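Local structure of alpha-tubulin N-acetyltransferase (4H6U) at the interface of chains A and B. The protein catalyses transfer of the acetyl group of acetyl-coenzyme A to a lysine side chain of alpha-tubulin, using a GNAT-type acetyltransferase fold. Sequence-based numbering; all coordinates share one arbitrary frame. Chains: chain A/B, Alpha-tubulin N-acetyltransferase.

Contact 1: the interface of chains A and B. Residues chain A 40-41, 91, 123, 125-126; chain B 8-11.
This interface between two copies in the deposited assembly, which may not be a biological dimer, docks the N-terminal arm of chain B onto the core of chain A, with B:Asp10 plugged between A:Tyr123, A:Thr125 and A:Glu126; it fastens one of two symmetric crossings that tie the copies together. The carboxylate of B:Asp10 is gripped at both oxygens. A:Thr125 OG1, its hydroxyl, donates to the syn lone pair of B:Asp10 OD1 at 2.5 Å. On the other oxygen, the backbone amide A:Glu126 N meets the syn lone pair of B:Asp10 OD2 at 2.7 Å in a nearly straight bond (166° at H), so the partner's aspartate sits like a cap at the start of 3-10 helix 126-128. A:Tyr123 OH also donates a hydrogen bond to B:Asp10 OD2 at 2.8 Å, from above the carboxylate plane. B:Asp10 CG lies at the edge of that phenol ring, in its plane, with ring and carboxylate standing almost perpendicular (79°). The aspartate CG sits between its own backbone N and carbonyl carbon (chi1 64°), which folds the group back toward the start of helix 9-13 and lets B:Leu11 N donate to B:Asp10 OD1 at 2.7 Å in a bent bond. These donors, and possibly the helix end, would help to stabilise negative charge on the group.

Apolar contacts flank the anchor. B:Pro8 sets its ring against A:Thr125, B:Pro8 CG lying 3.8 Å from A:Thr125 CB, and meets A:Pro40 at a ring corner, B:Pro8 CB being 3.9 Å from A:Pro40 CG. The terminal methyl B:Leu11 CD2 meets the branch methyl A:Ile91 CG2 at 3.9 Å, the two side chains crossing at about a right angle. The ring of B:Tyr9 points the other way, toward A:Gln41, whose side chain is incompletely modelled. The site pins the essential, plastic N-terminal segment to the neighbouring catalytic core.

Contact 2: the interface of chains A and B. Residues chain A 7-10; chain B 40-43, 125.
Strand 5-8 and the start of helix 9-14 of chain A meet strand 42-45, the loop residues B:Pro40 and B:Gln41, and the loop residue B:Thr125 of chain B. A:Phe7 and B:Thr43 pair as an antiparallel bridge: A:Phe7 N donates to B:Thr43 O at 2.9 Å, and B:Thr43 N returns a bond of 2.9 Å to A:Phe7 O. A:Pro8, which has no N-H to give, continues the antiparallel register opposite B:Val42; the methyl B:Val42 CG1 lies alongside A:Pro8 CA at 4.0 Å.

Beyond the bridge, A:Tyr9 buries more of its own surface against the partner (82 Å²) than any other residue of the patch. Its CG is anti to its carbonyl carbon (chi1 -73°), which sends the phenol out from the first turn of the helix and across strand 42-45. One ring face rests over the peptide link from B:Val42 C to B:Thr43 N, toward the rim. One ring edge presses on B:Thr43, with A:Tyr9 CE1 3.4 Å from B:Thr43 CB and its methyl also in contact. The opposite edge meets the root of B:Gln41, where A:Tyr9 CE2 is 3.9 Å from B:Gln41 CB. The B:Gln41 amide is turned steeply to the ring, with planes 83° apart, so the two flat groups do not stack. The phenol is therefore straddled by residues on both sides of B:Val42.

At the other end of the patch, the hydroxyl B:Thr125 OG1 donates a hydrogen bond to the syn lone pair of A:Asp10 OD1 at 2.6 Å, and A:Pro8 CG packs 3.9 Å from B:Thr125 CB. This pairing need not be the arrangement of the working enzyme. In the deposited assembly, the site adds the N-terminal strand of chain A to a strand of chain B and clamps it with the tyrosine, fixing the arm on its neighbour.

Contact 1: the interface of chains A and B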
# COMPACT_ATOMS: atom_id res chain seq x y z
N PRO A 40 -24.05 2.22 4.37
CA PRO A 40 -24.31 3.22 3.33
C PRO A 40 -24.32 2.56 1.97
O PRO A 40 -24.15 1.34 1.89
CB PRO A 40 -23.11 4.15 3.43
CG PRO A 40 -21.99 3.20 3.87
CD PRO A 40 -22.63 2.21 4.79
N GLN A 41 -24.52 3.35 0.91
CA GLN A 41 -24.49 2.81 -0.44
C GLN A 41 -23.05 2.48 -0.74
O GLN A 41 -22.13 3.21 -0.36
CB GLN A 41 -25.05 3.82 -1.44
N ILE A 91 -16.43 -3.25 3.93
CA ILE A 91 -15.27 -2.67 4.58
C ILE A 91 -15.69 -1.33 5.13
O ILE A 91 -16.12 -0.45 4.36
CB ILE A 91 -14.10 -2.48 3.57
CG1 ILE A 91 -13.72 -3.82 2.89
CG2 ILE A 91 -12.89 -1.86 4.28
CD1 ILE A 91 -13.76 -5.00 3.83
N TYR A 123 -9.02 5.53 8.59
CA TYR A 123 -10.31 6.02 8.15
C TYR A 123 -11.43 5.03 8.39
O TYR A 123 -11.27 3.83 8.13
CB TYR A 123 -10.31 6.41 6.68
CG TYR A 123 -11.55 7.15 6.26
CD1 TYR A 123 -11.77 8.46 6.65
CD2 TYR A 123 -12.55 6.53 5.50
CE1 TYR A 123 -12.91 9.15 6.27
CE2 TYR A 123 -13.70 7.22 5.13
CZ TYR A 123 -13.87 8.52 5.54
OH TYR A 123 -14.99 9.23 5.19
N THR A 125 -15.62 4.80 7.46
CA THR A 125 -16.60 5.40 6.57
C THR A 125 -17.46 6.34 7.39
O THR A 125 -17.74 6.05 8.55
CB THR A 125 -17.43 4.31 5.81
OG1 THR A 125 -18.18 4.91 4.72
CG2 THR A 125 -18.39 3.58 6.76
N GLU A 126 -17.84 7.48 6.80
CA GLU A 126 -18.39 8.62 7.54
C GLU A 126 -19.62 8.33 8.41
O GLU A 126 -19.67 8.79 9.55
CB GLU A 126 -18.72 9.77 6.58
N PRO B 8 -17.76 1.36 0.76
CA PRO B 8 -18.48 2.63 0.73
C PRO B 8 -17.78 3.63 -0.20
O PRO B 8 -16.57 3.58 -0.42
CB PRO B 8 -18.43 3.10 2.19
CG PRO B 8 -18.23 1.88 3.00
CD PRO B 8 -17.45 0.91 2.13
N TYR B 9 -18.54 4.53 -0.79
CA TYR B 9 -17.97 5.42 -1.77
C TYR B 9 -16.84 6.27 -1.17
O TYR B 9 -15.78 6.43 -1.78
CB TYR B 9 -19.04 6.30 -2.40
CG TYR B 9 -19.99 5.57 -3.33
CD1 TYR B 9 -19.54 4.75 -4.37
CD2 TYR B 9 -21.36 5.72 -3.19
CE1 TYR B 9 -20.42 4.10 -5.22
CE2 TYR B 9 -22.25 5.08 -4.03
CZ TYR B 9 -21.77 4.27 -5.04
OH TYR B 9 -22.67 3.63 -5.88
N ASP B 10 -17.06 6.79 0.03
CA ASP B 10 -16.03 7.62 0.68
C ASP B 10 -14.74 6.88 1.00
O ASP B 10 -13.67 7.39 0.72
CB ASP B 10 -16.59 8.32 1.94
CG ASP B 10 -17.02 7.35 3.05
OD1 ASP B 10 -17.15 6.12 2.84
OD2 ASP B 10 -17.21 7.85 4.17
N LEU B 11 -14.84 5.67 1.51
CA LEU B 11 -13.68 4.84 1.82
C LEU B 11 -12.91 4.48 0.55
O LEU B 11 -11.68 4.45 0.52
CB LEU B 11 -14.12 3.56 2.55
CG LEU B 11 -13.03 2.74 3.22
CD1 LEU B 11 -13.48 2.28 4.62
CD2 LEU B 11 -12.65 1.55 2.37

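Contact 2: the interface of chains A and B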
# COMPACT_ATOMS: atom_id res chain seq x y z
N PHE A 7 -1.49 -17.05 -5.25
CA PHE A 7 -0.18 -16.41 -5.34
C PHE A 7 0.89 -17.46 -5.29
O PHE A 7 0.87 -18.32 -4.43
CB PHE A 7 0.07 -15.46 -4.14
CG PHE A 7 -0.58 -14.11 -4.23
CD1 PHE A 7 -1.70 -13.89 -5.02
CD2 PHE A 7 -0.09 -13.07 -3.47
CE1 PHE A 7 -2.29 -12.65 -5.09
CE2 PHE A 7 -0.66 -11.81 -3.52
CZ PHE A 7 -1.78 -11.60 -4.34
N PRO A 8 1.85 -17.39 -6.23
CA PRO A 8 3.07 -18.20 -6.06
C PRO A 8 3.79 -17.81 -4.78
O PRO A 8 3.69 -16.65 -4.42
CB PRO A 8 3.91 -17.85 -7.30
CG PRO A 8 2.90 -17.33 -8.33
CD PRO A 8 1.77 -16.72 -7.54
N TYR A 9 4.49 -18.73 -4.14
CA TYR A 9 5.14 -18.45 -2.85
C TYR A 9 6.17 -17.34 -2.89
O TYR A 9 6.17 -16.46 -2.03
CB TYR A 9 5.77 -19.74 -2.28
CG TYR A 9 4.75 -20.73 -1.74
CD1 TYR A 9 3.81 -20.31 -0.81
CD2 TYR A 9 4.66 -22.03 -2.22
CE1 TYR A 9 2.86 -21.18 -0.30
CE2 TYR A 9 3.71 -22.91 -1.72
CZ TYR A 9 2.80 -22.47 -0.77
OH TYR A 9 1.83 -23.29 -0.24
N ASP A 10 7.02 -17.33 -3.92
CA ASP A 10 8.03 -16.28 -4.06
C ASP A 10 7.34 -14.92 -4.26
O ASP A 10 7.74 -13.95 -3.65
CB ASP A 10 9.06 -16.62 -5.15
CG ASP A 10 8.46 -16.70 -6.54
OD1 ASP A 10 7.22 -16.76 -6.68
OD2 ASP A 10 9.25 -16.75 -7.51
N PRO B 40 4.27 -22.74 -10.96
CA PRO B 40 4.91 -22.81 -9.64
C PRO B 40 3.86 -23.24 -8.60
O PRO B 40 2.66 -23.10 -8.84
CB PRO B 40 5.37 -21.37 -9.41
CG PRO B 40 4.36 -20.55 -10.12
CD PRO B 40 3.98 -21.35 -11.36
N GLN B 41 4.33 -23.80 -7.50
CA GLN B 41 3.52 -24.02 -6.33
C GLN B 41 2.87 -22.70 -5.88
O GLN B 41 3.51 -21.62 -5.90
CB GLN B 41 4.36 -24.63 -5.21
CG GLN B 41 4.42 -26.16 -5.23
CD GLN B 41 4.74 -26.74 -3.86
OE1 GLN B 41 5.88 -27.11 -3.58
NE2 GLN B 41 3.73 -26.80 -2.99
N VAL B 42 1.59 -22.78 -5.53
CA VAL B 42 0.90 -21.59 -5.07
C VAL B 42 0.19 -21.81 -3.74
O VAL B 42 -0.07 -22.95 -3.32
CB VAL B 42 -0.16 -21.13 -6.10
CG1 VAL B 42 0.48 -20.87 -7.44
CG2 VAL B 42 -1.26 -22.23 -6.26
N THR B 43 -0.12 -20.67 -3.12
CA THR B 43 -0.96 -20.58 -1.93
C THR B 43 -2.15 -19.72 -2.25
O THR B 43 -2.03 -18.66 -2.86
CB THR B 43 -0.25 -19.95 -0.72
OG1 THR B 43 -1.23 -19.48 0.23
CG2 THR B 43 0.59 -18.77 -1.14
N THR B 125 7.11 -13.95 -10.96
CA THR B 125 7.47 -15.19 -10.28
C THR B 125 8.59 -15.91 -11.05
O THR B 125 8.58 -15.99 -12.28
CB THR B 125 6.21 -16.11 -10.04
OG1 THR B 125 6.54 -17.16 -9.12
CG2 THR B 125 5.70 -16.70 -11.34

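Contact 1 and contact 2 are twin regions of one two-fold interface, their C-alpha centres about 33 Å apart. Residues 8 to 10 of the arm and positions 40, 41 and 125 of the receiving chain serve in both, with the chains exchanged. Contact 1 samples the end that reaches toward the protein core, including residues 91, 123 and 126, whereas contact 2 samples the strand-pairing end at residues 42 and 43. Together they outline one continuous footprint for the arm. Each copy both lends an N-terminal arm and receives one, a reciprocal exchange that ties the two copies of the deposited pair together.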